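Local coordinates for protein FKBP-type peptidyl-prolyl cis-trans isomerase FkpA (Escherichia coli, PDB 1Q6H) that catalyses the cis-trans isomerization of peptidyl-proline bonds, speeding protein folding, and acts as a folding chaperone in the bacterial periplasm, at residues A[43-48]-A[89-94]; A[108-113]-A[122-127]; A[181-184]-A[189-192]; A[198-203]-A[212-217]. All coordinates share one frame; numbering follows the deposited sequence.

Interaction 1: A[43-48]-A[89-94]; sequences EKLGIK and QAKMEK
L45 and K91 meet where a Schellman motif ends helix 19-43 and turns the chain against the long helix 70-112. Their side chains cross at about a right angle. The CD2 methyl of L45 rests against CD of K91 at 3.5 Å, an aliphatic touch. K91 stands on the helix with its CB aimed at the loop. Its CG lies anti to the backbone N (chi1 170°), and the chain runs out extended before it bends at chi4. The middle of the lysine is thus offered to the loop. Its charged end is held by its own helix, where NZ forms a salt bridge with D95. On L45, CG is anti to the carbonyl carbon (chi1 -50°), and this brings the CD2 branch up against the lysine. K44 takes part through its backbone carbonyl; its amine lies by E41, a weak, long ion pair.

The turn presenting L45 is a type I beta turn from E43 to G46, closed by G46 N to E43 O at 3.0 Å. I47 N returns to the carbonyl of the residue before E43, which completes the Schellman motif. G46 has a positive phi of 87°, where a CB would press on the carbonyl O of L45. Beyond the turn, buried I47 packs on F80, R83, V84 and S87 of the same long helix. The contact lies at the surface and is small, with 111 Å² buried. No hydrogen bond crosses it. K44 O sits 3.4 Å from K91 CD and 3.8 Å from K91 CE, so this carbonyl oxygen faces methylenes of the lysine.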
loop_
_atom_site.group_PDB
_atom_site.type_symbol
_atom_site.label_atom_id
_atom_site.label_comp_id
_atom_site.label_asym_id
_atom_site.label_seq_id
_atom_site.Cartn_x
_atom_site.Cartn_y
_atom_site.Cartn_z
ATOM N N GLU A 43 -14.313 13.377 -3.859
ATOM C CA GLU A 43 -15.498 14.127 -4.298
ATOM C C GLU A 43 -16.758 13.324 -4.020
ATOM O O GLU A 43 -17.767 13.881 -3.598
ATOM C CB GLU A 43 -15.378 14.509 -5.774
ATOM C CG GLU A 43 -16.476 15.411 -6.336
ATOM C CD GLU A 43 -16.410 15.568 -7.860
ATOM O OE1 GLU A 43 -15.502 14.964 -8.511
ATOM O OE2 GLU A 43 -17.273 16.300 -8.426
ATOM N N LYS A 44 -16.697 12.015 -4.219
ATOM C CA LYS A 44 -17.868 11.176 -4.007
ATOM C C LYS A 44 -18.287 11.158 -2.548
ATOM O O LYS A 44 -19.392 10.724 -2.217
ATOM C CB LYS A 44 -17.609 9.745 -4.481
ATOM C CG LYS A 44 -17.453 9.593 -5.984
ATOM C CD LYS A 44 -16.752 8.267 -6.325
ATOM C CE LYS A 44 -17.003 7.829 -7.766
ATOM N NZ LYS A 44 -16.373 6.507 -8.079
ATOM N N LEU A 45 -17.403 11.623 -1.676
ATOM C CA LEU A 45 -17.695 11.659 -0.259
ATOM C C LEU A 45 -18.006 13.067 0.247
ATOM O O LEU A 45 -18.089 13.279 1.446
ATOM C CB LEU A 45 -16.519 11.074 0.506
ATOM C CG LEU A 45 -16.015 9.729 -0.000
ATOM C CD1 LEU A 45 -14.706 9.292 0.699
ATOM C CD2 LEU A 45 -17.106 8.688 0.160
ATOM N N GLY A 46 -18.192 14.029 -0.645
ATOM C CA GLY A 46 -18.418 15.400 -0.210
ATOM C C GLY A 46 -17.165 16.246 0.038
ATOM O O GLY A 46 -17.288 17.411 0.453
ATOM N N ILE A 47 -15.968 15.690 -0.209
ATOM C CA ILE A 47 -14.709 16.405 -0.015
ATOM C C ILE A 47 -14.120 16.955 -1.319
ATOM O O ILE A 47 -13.693 16.206 -2.206
ATOM C CB ILE A 47 -13.671 15.481 0.657
ATOM C CG1 ILE A 47 -14.152 15.062 2.052
ATOM C CG2 ILE A 47 -12.330 16.204 0.768
ATOM C CD1 ILE A 47 -13.470 13.855 2.649
ATOM N N LYS A 48 -14.083 18.270 -1.431
ATOM C CA LYS A 48 -13.640 18.906 -2.649
ATOM C C LYS A 48 -12.478 19.813 -2.285
ATOM O O LYS A 48 -12.674 20.967 -1.911
ATOM C CB LYS A 48 -14.798 19.691 -3.300
ATOM C CG LYS A 48 -15.883 18.808 -3.933
ATOM C CD LYS A 48 -17.040 19.622 -4.567
ATOM C CE LYS A 48 -17.701 18.833 -5.666
ATOM N NZ LYS A 48 -18.984 19.406 -6.139
ATOM N N GLN A 89 -17.996 7.176 6.220
ATOM C CA GLN A 89 -19.029 6.589 7.084
ATOM C C GLN A 89 -20.308 7.409 6.977
ATOM O O GLN A 89 -21.392 6.856 6.909
ATOM C CB GLN A 89 -18.557 6.459 8.527
ATOM C CG GLN A 89 -19.601 5.858 9.486
ATOM C CD GLN A 89 -20.158 4.523 9.017
ATOM O OE1 GLN A 89 -19.469 3.758 8.330
ATOM N NE2 GLN A 89 -21.408 4.227 9.399
ATOM N N ALA A 90 -20.181 8.723 6.934
ATOM C CA ALA A 90 -21.350 9.565 6.744
ATOM C C ALA A 90 -22.118 9.201 5.466
ATOM O O ALA A 90 -23.344 9.090 5.504
ATOM C CB ALA A 90 -20.971 10.990 6.717
ATOM N N LYS A 91 -21.401 9.032 4.348
ATOM C CA LYS A 91 -22.053 8.705 3.068
ATOM C C LYS A 91 -22.776 7.378 3.169
ATOM O O LYS A 91 -23.863 7.221 2.648
ATOM C CB LYS A 91 -21.043 8.631 1.923
ATOM C CG LYS A 91 -21.590 8.068 0.592
ATOM C CD LYS A 91 -20.491 8.062 -0.483
ATOM C CE LYS A 91 -20.822 7.193 -1.694
ATOM N NZ LYS A 91 -22.268 7.153 -1.980
HETATM N N MSE A 92 -22.146 6.417 3.824
HETATM C CA MSE A 92 -22.765 5.122 4.018
HETATM C C MSE A 92 -24.088 5.277 4.722
HETATM O O MSE A 92 -25.110 4.754 4.245
HETATM C CB MSE A 92 -21.849 4.218 4.825
HETATM C CG MSE A 92 -20.678 3.809 4.014
HETATM SE SE MSE A 92 -20.811 1.945 3.581
HETATM C CE MSE A 92 -19.672 1.366 4.966
ATOM N N GLU A 93 -24.079 6.025 5.825
ATOM C CA GLU A 93 -25.289 6.188 6.633
ATOM C C GLU A 93 -26.408 6.831 5.840
ATOM O O GLU A 93 -27.571 6.445 5.965
ATOM C CB GLU A 93 -25.036 7.033 7.899
ATOM C CG GLU A 93 -24.266 6.320 8.987
ATOM C CD GLU A 93 -25.062 5.246 9.718
ATOM O OE1 GLU A 93 -26.316 5.271 9.695
ATOM O OE2 GLU A 93 -24.420 4.378 10.358
ATOM N N LYS A 94 -26.045 7.824 5.046
ATOM C CA LYS A 94 -27.019 8.559 4.274
ATOM C C LYS A 94 -27.586 7.630 3.202
ATOM O O LYS A 94 -28.798 7.599 3.011
ATOM C CB LYS A 94 -26.422 9.807 3.624
ATOM C CG LYS A 94 -27.463 10.556 2.801
ATOM C CD LYS A 94 -26.949 11.833 2.160
ATOM C CE LYS A 94 -27.908 12.332 1.084
ATOM N NZ LYS A 94 -29.344 12.103 1.443
#

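Interaction 2: A[108-113]-A[122-127]; sequences EKFAKE and GLVYQV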
loop_
_atom_site.group_PDB
_atom_site.type_symbol
_atom_site.label_atom_id
_atom_site.label_comp_id
_atom_site.label_asym_id
_atom_site.label_seq_id
_atom_site.Cartn_x
_atom_site.Cartn_y
_atom_site.Cartn_z
ATOM N N GLU A 108 -44.019 -1.248 -1.234
ATOM C CA GLU A 108 -45.405 -0.953 -0.884
ATOM C C GLU A 108 -46.295 -0.757 -2.102
ATOM O O GLU A 108 -47.393 -1.251 -2.144
ATOM C CB GLU A 108 -45.470 0.261 0.018
ATOM C CG GLU A 108 -44.943 -0.021 1.414
ATOM C CD GLU A 108 -45.902 -0.840 2.258
ATOM O OE1 GLU A 108 -47.037 -0.353 2.479
ATOM O OE2 GLU A 108 -45.520 -1.953 2.719
ATOM N N LYS A 109 -45.795 -0.047 -3.092
ATOM C CA LYS A 109 -46.517 0.126 -4.326
ATOM C C LYS A 109 -46.685 -1.243 -5.050
ATOM O O LYS A 109 -47.791 -1.624 -5.404
ATOM C CB LYS A 109 -45.785 1.134 -5.205
ATOM C CG LYS A 109 -46.557 1.583 -6.434
ATOM C CD LYS A 109 -45.728 2.562 -7.256
ATOM C CE LYS A 109 -46.249 2.693 -8.680
ATOM N NZ LYS A 109 -47.658 3.144 -8.728
ATOM N N PHE A 110 -45.599 -1.991 -5.228
ATOM C CA PHE A 110 -45.642 -3.264 -5.934
ATOM C C PHE A 110 -46.575 -4.240 -5.254
ATOM O O PHE A 110 -47.344 -4.960 -5.924
ATOM C CB PHE A 110 -44.238 -3.881 -6.024
ATOM C CG PHE A 110 -44.203 -5.195 -6.737
ATOM C CD1 PHE A 110 -44.638 -5.288 -8.041
ATOM C CD2 PHE A 110 -43.763 -6.331 -6.102
ATOM C CE1 PHE A 110 -44.628 -6.473 -8.686
ATOM C CE2 PHE A 110 -43.748 -7.537 -6.752
ATOM C CZ PHE A 110 -44.182 -7.612 -8.047
ATOM N N ALA A 111 -46.550 -4.216 -3.922
ATOM C CA ALA A 111 -47.314 -5.158 -3.117
ATOM C C ALA A 111 -48.839 -5.026 -3.295
ATOM O O ALA A 111 -49.577 -5.968 -3.042
ATOM C CB ALA A 111 -46.928 -5.025 -1.644
ATOM N N LYS A 112 -49.296 -3.876 -3.737
ATOM C CA LYS A 112 -50.720 -3.671 -3.969
ATOM C C LYS A 112 -51.211 -4.181 -5.325
ATOM O O LYS A 112 -52.403 -4.366 -5.515
ATOM C CB LYS A 112 -51.050 -2.189 -3.853
ATOM C CG LYS A 112 -50.670 -1.628 -2.508
ATOM C CD LYS A 112 -51.108 -0.201 -2.371
ATOM C CE LYS A 112 -50.359 0.484 -1.220
ATOM N NZ LYS A 112 -50.505 1.922 -1.333
ATOM N N GLU A 113 -50.297 -4.430 -6.248
ATOM C CA GLU A 113 -50.647 -4.866 -7.600
ATOM C C GLU A 113 -51.277 -6.241 -7.695
ATOM O O GLU A 113 -51.076 -7.086 -6.854
ATOM C CB GLU A 113 -49.419 -4.780 -8.490
ATOM C CG GLU A 113 -48.897 -3.347 -8.575
ATOM C CD GLU A 113 -47.711 -3.180 -9.505
ATOM O OE1 GLU A 113 -47.263 -4.193 -10.061
ATOM O OE2 GLU A 113 -47.229 -2.043 -9.678
ATOM N N GLY A 122 -42.455 -9.934 5.476
ATOM C CA GLY A 122 -42.290 -8.722 4.699
ATOM C C GLY A 122 -41.733 -8.955 3.300
ATOM O O GLY A 122 -41.586 -8.017 2.519
ATOM N N LEU A 123 -41.413 -10.198 2.987
ATOM C CA LEU A 123 -41.052 -10.542 1.638
ATOM C C LEU A 123 -42.257 -10.229 0.738
ATOM O O LEU A 123 -43.417 -10.556 1.082
ATOM C CB LEU A 123 -40.767 -12.033 1.554
ATOM C CG LEU A 123 -40.550 -12.593 0.146
ATOM C CD1 LEU A 123 -39.247 -12.098 -0.468
ATOM C CD2 LEU A 123 -40.529 -14.092 0.216
ATOM N N VAL A 124 -42.009 -9.603 -0.408
ATOM C CA VAL A 124 -43.066 -9.369 -1.362
ATOM C C VAL A 124 -42.824 -10.273 -2.573
ATOM O O VAL A 124 -41.690 -10.406 -3.069
ATOM C CB VAL A 124 -43.119 -7.895 -1.756
ATOM C CG1 VAL A 124 -44.206 -7.618 -2.782
ATOM C CG2 VAL A 124 -43.271 -7.030 -0.513
ATOM N N TYR A 125 -43.864 -10.957 -3.035
ATOM C CA TYR A 125 -43.666 -11.898 -4.131
ATOM C C TYR A 125 -44.834 -12.042 -5.065
ATOM O O TYR A 125 -45.980 -11.771 -4.724
ATOM C CB TYR A 125 -43.264 -13.271 -3.584
ATOM C CG TYR A 125 -44.322 -13.967 -2.792
ATOM C CD1 TYR A 125 -44.414 -13.783 -1.419
ATOM C CD2 TYR A 125 -45.247 -14.781 -3.399
ATOM C CE1 TYR A 125 -45.379 -14.391 -0.690
ATOM C CE2 TYR A 125 -46.214 -15.404 -2.676
ATOM C CZ TYR A 125 -46.278 -15.206 -1.313
ATOM O OH TYR A 125 -47.229 -15.821 -0.550
ATOM N N GLN A 126 -44.508 -12.470 -6.274
ATOM C CA GLN A 126 -45.486 -12.671 -7.324
ATOM C C GLN A 126 -45.213 -13.988 -8.013
ATOM O O GLN A 126 -44.201 -14.154 -8.684
ATOM C CB GLN A 126 -45.403 -11.549 -8.320
ATOM C CG GLN A 126 -46.402 -11.655 -9.445
ATOM C CD GLN A 126 -46.196 -10.567 -10.453
ATOM O OE1 GLN A 126 -45.074 -10.067 -10.618
ATOM N NE2 GLN A 126 -47.258 -10.190 -11.136
ATOM N N VAL A 127 -46.122 -14.935 -7.831
ATOM C CA VAL A 127 -45.995 -16.214 -8.475
ATOM C C VAL A 127 -46.389 -15.968 -9.897
ATOM O O VAL A 127 -47.410 -15.345 -10.159
ATOM C CB VAL A 127 -46.928 -17.300 -7.877
ATOM C CG1 VAL A 127 -46.845 -18.619 -8.672
ATOM C CG2 VAL A 127 -46.593 -17.547 -6.411
#
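V124 is the first residue of strand 124-127 to meet the last turn of helix 70-112, where it touches F110 and A111. Its CG1 is anti to the backbone N (chi1 179°) and reaches the helix. There it lies 3.6 Å from F110 CD2, oblique to the ring, and 3.9 Å from A111 CB. The F110 and V124 side chains run antiparallel alongside each other. Y125 comes next and turns to the other face of the strand, where it touches N183. Q126 points back to the helix. Its CB is 4.1 Å from F110 CZ. Its extended chain brings OE1 to the ring edge, in the ring plane, 3.7 Å from F110 CZ. Ring and amide planes are 73° apart. The oxygen thus faces the slightly positive C-H rim of the ring, which is probably mildly favourable. F110 is buried and also touches V116, K191 and V193. With an alanine for this phenylalanine, the space between helix and sheet would probably be left unfilled, V124 CG1 would keep just the A111 methyl across the contact, and the Q126 amide would be freer to turn. The axes of residues 108-112 and 124-127 come within 8.6 Å, at 32°. This is an alpha-helix end packed on the antiparallel FKBP sheet, on the face turned away from the short helix 175-180, and it docks the long helix on the isomerase domain.

Interaction 3: A[181-184]-A[189-192]; sequences LKNI and KIKL
I184 and I190 cross obliquely where the chain leaves helix 175-180 and enters strand 189-194. From its CA, I184 aims CB at the strand, and there the chain forks. The CG2 branch lies 4.0 Å from K189 O and 4.1 Å from I190 CB. The CG1 branch stands between the backbone N and the carbonyl carbon (chi1 49°), a crowded position. From CG1 the chain runs on extended to CD1, which ends over the strand. CD1 is 3.7 Å from I190 CG2 and 3.8 Å from K189 N. I184 therefore straddles the start of the strand, one methyl beside a carbonyl oxygen and the other beside an amide nitrogen. Cutting this isoleucine back to an alanine is likely to leave I190 CG2 without its nearest neighbour across the contact and to open a gap beside the strand.

I190 has two more partners from the loop. L181 CD2 approaches I190 CG2 at 4.3 Å, and N183 CB meets I190 CD1 at 3.9 Å. N183 shows the strand its CB; its ND2 has a weak hydrogen bond to G180 O. The bend that gathers L181 and I184 is fastened by I184 N to L181 O at 3.3 Å. Around them, I184 also touches V127 and L220, L181 touches V218, and I190 touches Y125. These residues belong to the packing of the FKBP sheet against its short helix. No hydrogen bond joins the two segments; backbone bonds tie the strand to its sheet neighbours, and apolar contacts of I184, L181 and N183 CB fit the loop against it.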
loop_
_atom_site.group_PDB
_atom_site.type_symbol
_atom_site.label_atom_id
_atom_site.label_comp_id
_atom_site.label_asym_id
_atom_site.label_seq_id
_atom_site.Cartn_x
_atom_site.Cartn_y
_atom_site.Cartn_z
ATOM N N LEU A 181 -38.648 -19.234 -2.422
ATOM C CA LEU A 181 -38.742 -20.382 -3.322
ATOM C C LEU A 181 -39.702 -21.428 -2.794
ATOM O O LEU A 181 -40.235 -22.237 -3.548
ATOM C CB LEU A 181 -37.359 -20.987 -3.588
ATOM C CG LEU A 181 -36.366 -20.103 -4.327
ATOM C CD1 LEU A 181 -35.029 -20.877 -4.516
ATOM C CD2 LEU A 181 -36.931 -19.675 -5.685
ATOM N N LYS A 182 -40.011 -21.375 -1.513
ATOM C CA LYS A 182 -40.995 -22.326 -0.983
ATOM C C LYS A 182 -42.424 -22.062 -1.503
ATOM O O LYS A 182 -43.344 -22.864 -1.259
ATOM C CB LYS A 182 -40.981 -22.293 0.547
ATOM C CG LYS A 182 -39.700 -22.810 1.146
ATOM C CD LYS A 182 -39.647 -22.698 2.640
ATOM C CE LYS A 182 -38.262 -23.189 3.158
ATOM N NZ LYS A 182 -38.016 -22.891 4.540
ATOM N N ASN A 183 -42.615 -20.939 -2.189
ATOM C CA ASN A 183 -43.926 -20.561 -2.703
ATOM C C ASN A 183 -44.235 -21.100 -4.106
ATOM O O ASN A 183 -45.300 -20.810 -4.644
ATOM C CB ASN A 183 -44.045 -19.042 -2.744
ATOM C CG ASN A 183 -44.118 -18.435 -1.368
ATOM O OD1 ASN A 183 -44.945 -18.830 -0.575
ATOM N ND2 ASN A 183 -43.257 -17.466 -1.084
ATOM N N ILE A 184 -43.298 -21.841 -4.705
ATOM C CA ILE A 184 -43.497 -22.438 -6.010
ATOM C C ILE A 184 -42.918 -23.844 -5.947
ATOM O O ILE A 184 -42.408 -24.267 -4.890
ATOM C CB ILE A 184 -42.830 -21.652 -7.156
ATOM C CG1 ILE A 184 -41.369 -21.289 -6.859
ATOM C CG2 ILE A 184 -43.619 -20.437 -7.526
ATOM C CD1 ILE A 184 -40.638 -20.783 -8.101
ATOM N N LYS A 189 -42.002 -20.259 -11.611
ATOM C CA LYS A 189 -41.314 -19.000 -11.806
ATOM C C LYS A 189 -41.912 -18.013 -10.819
ATOM O O LYS A 189 -43.128 -17.987 -10.628
ATOM C CB LYS A 189 -41.537 -18.491 -13.231
ATOM C CG LYS A 189 -41.225 -19.518 -14.275
ATOM C CD LYS A 189 -41.419 -19.012 -15.684
ATOM C CE LYS A 189 -40.937 -20.064 -16.702
ATOM N NZ LYS A 189 -40.985 -21.452 -16.177
ATOM N N ILE A 190 -41.076 -17.201 -10.184
ATOM C CA ILE A 190 -41.563 -16.277 -9.166
ATOM C C ILE A 190 -40.707 -15.042 -9.163
ATOM O O ILE A 190 -39.533 -15.115 -9.460
ATOM C CB ILE A 190 -41.511 -16.930 -7.787
ATOM C CG1 ILE A 190 -42.132 -16.013 -6.740
ATOM C CG2 ILE A 190 -40.056 -17.248 -7.363
ATOM C CD1 ILE A 190 -42.419 -16.748 -5.422
ATOM N N LYS A 191 -41.332 -13.898 -8.926
ATOM C CA LYS A 191 -40.607 -12.670 -8.774
ATOM C C LYS A 191 -40.551 -12.375 -7.287
ATOM O O LYS A 191 -41.576 -12.414 -6.561
ATOM C CB LYS A 191 -41.276 -11.565 -9.557
ATOM C CG LYS A 191 -40.703 -10.182 -9.358
ATOM C CD LYS A 191 -41.432 -9.194 -10.294
ATOM C CE LYS A 191 -41.096 -7.741 -9.991
ATOM N NZ LYS A 191 -41.520 -6.839 -11.133
ATOM N N LEU A 192 -39.350 -12.112 -6.805
ATOM C CA LEU A 192 -39.160 -11.812 -5.388
ATOM C C LEU A 192 -38.705 -10.392 -5.232
ATOM O O LEU A 192 -37.783 -9.951 -5.935
ATOM C CB LEU A 192 -38.118 -12.748 -4.766
ATOM C CG LEU A 192 -38.379 -14.240 -4.877
ATOM C CD1 LEU A 192 -37.195 -15.023 -4.381
ATOM C CD2 LEU A 192 -39.581 -14.645 -4.129
#

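Interaction 4: A[198-203]-A[212-217]; sequences LAYGKA and STLVFD
A199 and Y200 hold L214 by apolar contact. The CD1 methyl of L214 does the touching, 3.6 Å from A199 CB and 3.8 Å from Y200 CE2. It comes to the edge of the tyrosine ring, near the ring plane. The leucine runs roughly perpendicular to the tyrosine side chain. In L214, CG is anti to the carbonyl carbon (chi1 -51°), and CD1 touches both the alanine methyl and the ring edge.

Two waters carry the polar part. One accepts from Y200 N at 2.9 Å and donates to S212 O at 2.9 Å. The other donates to G201 O at 2.8 Å and accepts from S212 N at 3.1 Å. Both polar backbone atoms of S212 are thus bridged to the loop, with no direct hydrogen bond between the segments. S212 OG is bonded to P209 O.

In FKBP relatives the corresponding loop borders the active site, and Y200 probably has a similar place here. Nearby, F216 meets W177 edge-to-face. Residues 198-203 follow strand 189-194. L214 opens the regular part of strand 214-223, which pairs with strands 189-194 and 141-150, while T213 and V215 reach R107 and Y106 of helix 70-112.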
loop_
_atom_site.group_PDB
_atom_site.type_symbol
_atom_site.label_atom_id
_atom_site.label_comp_id
_atom_site.label_asym_id
_atom_site.label_seq_id
_atom_site.Cartn_x
_atom_site.Cartn_y
_atom_site.Cartn_z
ATOM N N LEU A 198 -34.003 -9.098 4.779
ATOM C CA LEU A 198 -33.983 -10.511 4.362
ATOM C C LEU A 198 -32.930 -10.744 3.253
ATOM O O LEU A 198 -32.948 -11.765 2.583
ATOM C CB LEU A 198 -35.363 -10.952 3.806
ATOM C CG LEU A 198 -36.511 -10.755 4.794
ATOM C CD1 LEU A 198 -37.947 -10.956 4.165
ATOM C CD2 LEU A 198 -36.292 -11.663 6.003
ATOM N N ALA A 199 -32.048 -9.778 3.069
ATOM C CA ALA A 199 -31.001 -9.842 2.064
ATOM C C ALA A 199 -29.638 -9.464 2.666
ATOM O O ALA A 199 -29.164 -10.162 3.553
ATOM C CB ALA A 199 -31.350 -8.953 0.903
ATOM N N TYR A 200 -29.011 -8.374 2.209
ATOM C CA TYR A 200 -27.656 -8.017 2.699
ATOM C C TYR A 200 -27.652 -6.871 3.694
ATOM O O TYR A 200 -26.585 -6.405 4.109
ATOM C CB TYR A 200 -26.716 -7.719 1.529
ATOM C CG TYR A 200 -26.650 -8.923 0.617
ATOM C CD1 TYR A 200 -25.902 -10.035 0.971
ATOM C CD2 TYR A 200 -27.401 -8.973 -0.544
ATOM C CE1 TYR A 200 -25.886 -11.161 0.181
ATOM C CE2 TYR A 200 -27.401 -10.104 -1.351
ATOM C CZ TYR A 200 -26.638 -11.202 -0.975
ATOM O OH TYR A 200 -26.603 -12.320 -1.787
ATOM N N GLY A 201 -28.851 -6.417 4.060
ATOM C CA GLY A 201 -29.021 -5.416 5.112
ATOM C C GLY A 201 -28.309 -4.082 4.943
ATOM O O GLY A 201 -28.104 -3.567 3.839
ATOM N N LYS A 202 -27.904 -3.514 6.069
ATOM C CA LYS A 202 -27.329 -2.185 6.052
ATOM C C LYS A 202 -25.947 -2.134 5.431
ATOM O O LYS A 202 -25.612 -1.156 4.775
ATOM C CB LYS A 202 -27.330 -1.597 7.470
ATOM C CG LYS A 202 -27.113 -0.108 7.519
ATOM C CD LYS A 202 -27.318 0.443 8.917
ATOM C CE LYS A 202 -26.873 1.890 9.016
ATOM N NZ LYS A 202 -27.413 2.559 10.244
ATOM N N ALA A 203 -25.147 -3.174 5.635
ATOM C CA ALA A 203 -23.795 -3.199 5.094
ATOM C C ALA A 203 -23.782 -3.344 3.587
ATOM O O ALA A 203 -22.950 -2.733 2.910
ATOM C CB ALA A 203 -22.995 -4.361 5.699
ATOM N N SER A 212 -30.403 -2.108 0.370
ATOM C CA SER A 212 -31.024 -2.280 -0.935
ATOM C C SER A 212 -32.119 -3.337 -0.931
ATOM O O SER A 212 -31.934 -4.457 -0.478
ATOM C CB SER A 212 -29.994 -2.679 -1.994
ATOM O OG SER A 212 -29.061 -1.634 -2.227
ATOM N N THR A 213 -33.286 -2.936 -1.389
ATOM C CA THR A 213 -34.313 -3.893 -1.734
ATOM C C THR A 213 -33.861 -4.542 -3.048
ATOM O O THR A 213 -33.344 -3.854 -3.967
ATOM C CB THR A 213 -35.650 -3.185 -1.874
ATOM O OG1 THR A 213 -36.163 -2.890 -0.566
ATOM C CG2 THR A 213 -36.705 -4.097 -2.495
ATOM N N LEU A 214 -33.979 -5.868 -3.115
ATOM C CA LEU A 214 -33.524 -6.612 -4.282
ATOM C C LEU A 214 -34.699 -7.174 -5.076
ATOM O O LEU A 214 -35.602 -7.756 -4.487
ATOM C CB LEU A 214 -32.634 -7.785 -3.857
ATOM C CG LEU A 214 -31.471 -7.470 -2.917
ATOM C CD1 LEU A 214 -30.670 -8.758 -2.631
ATOM C CD2 LEU A 214 -30.605 -6.355 -3.508
ATOM N N VAL A 215 -34.638 -7.064 -6.404
ATOM C CA VAL A 215 -35.643 -7.638 -7.275
ATOM C C VAL A 215 -35.064 -8.835 -8.031
ATOM O O VAL A 215 -34.133 -8.669 -8.826
ATOM C CB VAL A 215 -36.119 -6.630 -8.308
ATOM C CG1 VAL A 215 -37.340 -7.175 -9.059
ATOM C CG2 VAL A 215 -36.465 -5.287 -7.628
ATOM N N PHE A 216 -35.587 -10.031 -7.759
ATOM C CA PHE A 216 -35.176 -11.257 -8.463
ATOM C C PHE A 216 -36.306 -11.867 -9.310
ATOM O O PHE A 216 -37.390 -12.167 -8.806
ATOM C CB PHE A 216 -34.739 -12.353 -7.492
ATOM C CG PHE A 216 -33.434 -12.111 -6.831
ATOM C CD1 PHE A 216 -32.253 -12.458 -7.452
ATOM C CD2 PHE A 216 -33.380 -11.539 -5.561
ATOM C CE1 PHE A 216 -31.040 -12.223 -6.820
ATOM C CE2 PHE A 216 -32.207 -11.295 -4.955
ATOM C CZ PHE A 216 -31.023 -11.653 -5.558
ATOM N N ASP A 217 -36.048 -12.083 -10.592
ATOM C CA ASP A 217 -36.952 -12.879 -11.447
ATOM C C ASP A 217 -36.355 -14.269 -11.466
ATOM O O ASP A 217 -35.265 -14.457 -12.012
ATOM C CB ASP A 217 -36.991 -12.363 -12.864
ATOM C CG ASP A 217 -37.713 -11.063 -12.978
ATOM O OD1 ASP A 217 -38.830 -10.967 -12.422
ATOM O OD2 ASP A 217 -37.233 -10.097 -13.614
HETATM O O HOH W 1 -29.811 -6.206 0.412
HETATM O O HOH W 2 -28.098 -4.101 1.128
#

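Interaction 3 is the buried contact, interaction 2 is partly buried, and interactions 1 and 4 lie at the surface. Interactions 1 and 2 both use helix 70-112, with centres about 32 Å apart. Interactions 2, 3 and 4 share the curled sheet: strand 189-194 lies between strands 124-127 and 214-223, with K191 N near Q126 O and L192 N near F216 O. The chemistry follows the place. Interaction 2 sets an aromatic ring against valine and a glutamine amide; interaction 3 relies on branched aliphatic groups. Interaction 1 uses lysine methylenes, and interaction 4 adds ordered waters. A salt bridge from E93 to K202 joins interactions 1 and 4, and so the long helix to the isomerase loop.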